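Local coordinates for protein nitrite transporter NirC (Salmonella enterica subsp. enterica serovar Typhimurium, PDB 4FC4) that forms a pentameric channel of the FNT family that carries nitrite into and out of the cell across the cytoplasmic membrane, at the interface of chains A and B. Sequence-based numbering; all coordinates share one arbitrary frame. Chains: chain A/B, Nitrite transporter NirC.

The interface of chains A and B. Residues chain A 159, 162, 166, 240; chain B 36-37, 40, 118-119, 122.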
# COMPACT_ATOMS: atom_id res chain seq x y z
N LEU A 159 -2.31 -23.35 14.71
CA LEU A 159 -2.87 -22.35 13.84
C LEU A 159 -1.81 -21.23 13.53
O LEU A 159 -1.74 -20.74 12.42
CB LEU A 159 -4.18 -21.78 14.44
CG LEU A 159 -5.42 -22.71 14.57
CD1 LEU A 159 -6.37 -22.20 15.64
CD2 LEU A 159 -6.20 -23.06 13.29
N TRP A 162 0.61 -22.65 10.84
CA TRP A 162 -0.12 -22.81 9.59
C TRP A 162 0.06 -21.49 8.80
O TRP A 162 0.53 -21.47 7.67
CB TRP A 162 -1.58 -23.12 9.87
CG TRP A 162 -2.20 -23.91 8.77
CD1 TRP A 162 -1.68 -24.11 7.50
CD2 TRP A 162 -3.52 -24.56 8.75
NE1 TRP A 162 -2.54 -24.87 6.72
CE2 TRP A 162 -3.67 -25.15 7.42
CE3 TRP A 162 -4.55 -24.72 9.68
CZ2 TRP A 162 -4.79 -25.93 7.09
CZ3 TRP A 162 -5.66 -25.45 9.31
CH2 TRP A 162 -5.77 -26.04 8.05
N LEU A 166 2.28 -20.94 5.52
CA LEU A 166 1.50 -20.44 4.37
C LEU A 166 2.20 -19.17 3.86
O LEU A 166 2.34 -18.96 2.66
CB LEU A 166 0.00 -20.15 4.71
CG LEU A 166 -1.01 -21.32 4.74
CD1 LEU A 166 -2.32 -20.99 5.45
CD2 LEU A 166 -1.25 -21.95 3.35
N PHE A 240 0.12 -30.17 8.16
CA PHE A 240 -0.88 -29.39 7.44
C PHE A 240 -0.23 -28.87 6.16
O PHE A 240 -0.86 -28.88 5.10
CB PHE A 240 -1.52 -28.22 8.27
CG PHE A 240 -2.21 -28.63 9.59
CD1 PHE A 240 -2.49 -29.95 9.91
CD2 PHE A 240 -2.62 -27.65 10.51
CE1 PHE A 240 -3.11 -30.28 11.14
CE2 PHE A 240 -3.21 -27.96 11.72
CZ PHE A 240 -3.48 -29.29 12.04
N ALA B 36 -10.48 -24.35 4.93
CA ALA B 36 -9.64 -23.98 6.06
C ALA B 36 -9.04 -22.55 5.86
O ALA B 36 -9.09 -21.71 6.81
CB ALA B 36 -8.55 -25.03 6.27
N TYR B 37 -8.54 -22.25 4.65
CA TYR B 37 -7.91 -20.95 4.34
C TYR B 37 -8.90 -19.84 4.45
O TYR B 37 -8.61 -18.82 5.10
CB TYR B 37 -7.28 -20.93 2.95
CG TYR B 37 -6.08 -21.89 2.78
CD1 TYR B 37 -5.47 -22.53 3.90
CD2 TYR B 37 -5.55 -22.12 1.52
CE1 TYR B 37 -4.42 -23.37 3.72
CE2 TYR B 37 -4.50 -22.97 1.34
CZ TYR B 37 -3.93 -23.59 2.43
OH TYR B 37 -2.90 -24.48 2.18
N LEU B 40 -9.45 -19.14 8.10
CA LEU B 40 -8.46 -18.41 8.82
C LEU B 40 -8.72 -16.91 8.56
O LEU B 40 -8.53 -16.08 9.45
CB LEU B 40 -7.03 -18.83 8.38
CG LEU B 40 -6.50 -20.26 8.81
CD1 LEU B 40 -5.30 -20.65 7.98
CD2 LEU B 40 -6.11 -20.30 10.30
N PHE B 118 -13.15 -28.04 10.14
CA PHE B 118 -11.87 -28.41 10.74
C PHE B 118 -11.10 -27.22 11.30
O PHE B 118 -10.59 -27.31 12.43
CB PHE B 118 -11.03 -29.22 9.78
CG PHE B 118 -9.60 -29.47 10.25
CD1 PHE B 118 -9.31 -30.47 11.21
CD2 PHE B 118 -8.54 -28.75 9.68
CE1 PHE B 118 -7.99 -30.72 11.58
CE2 PHE B 118 -7.22 -29.02 10.06
CZ PHE B 118 -6.96 -29.99 11.01
N VAL B 119 -10.99 -26.13 10.53
CA VAL B 119 -10.27 -24.94 11.07
C VAL B 119 -11.07 -24.39 12.29
O VAL B 119 -10.48 -23.85 13.26
CB VAL B 119 -10.02 -23.87 9.97
CG1 VAL B 119 -11.35 -23.23 9.57
CG2 VAL B 119 -9.00 -22.80 10.44
N LEU B 122 -10.09 -26.49 15.49
CA LEU B 122 -8.80 -26.18 16.00
C LEU B 122 -8.88 -24.88 16.80
O LEU B 122 -8.27 -24.78 17.86
CB LEU B 122 -7.77 -26.03 14.86
CG LEU B 122 -7.41 -27.21 13.92
CD1 LEU B 122 -6.47 -26.68 12.82
CD2 LEU B 122 -6.77 -28.41 14.63
O HOH W 1 -2.36 -26.28 4.39
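Water 1 ties A:Trp162 to B:Tyr37 at one end of this subunit contact. It lies in the plane of the indole, at its edge, where the indole N-H of A:Trp162 NE1 meets it at 2.7 Å and 156° at the hydrogen. The phenol oxygen B:Tyr37 OH sits 2.9 Å from the same water, and the backbone carbonyl A:Phe240 O, from another helix of chain A, 3.1 Å from it. The water thus joins two helices of A to one of B, and no direct polar bond links the two chains in this patch.

Everything else here is apolar. A:Trp162 has CG anti to the backbone N (chi1 -152°), and the far rim of its six-membered ring points into B: CH2 meets the methyl B:Ala36 CB at 3.5 Å, and CZ3 touches B:Leu122 CD1. A:Phe240 lies over one indole face, its CD2 offset toward the rim, and so helps to fix the turn of the indole, whose edge points into B. The side chains of A:Trp162 and B:Tyr37 run at about a right angle, with NE1 at the edge of the phenol ring. Both methyls of A:Leu166 lie above one face of the phenol, out beyond the CE1 and CZ rim; CD1 is 3.6 Å from B:Tyr37 CE1.

At the opposite end B:Phe118 and A:Phe240 meet edge to face, planes 78° apart, with B:Phe118 CZ 3.7 Å from A:Phe240 CZ; the edge belongs to B:Phe118 and the face to A:Phe240. B:Leu122 sends CD1 tip to tip toward A:Phe240 CE2, and that methyl also packs 3.7 Å from A:Leu159 CD2. B:Val119 CG2 and B:Leu40 CD2 also approach A:Leu159 CD2, at the limit of contact.

Helices 150-172 and 219-248 of A therefore pack against helices 24-51 and 98-125 of B, a largely greasy seam between neighbouring subunits of the membrane pentamer.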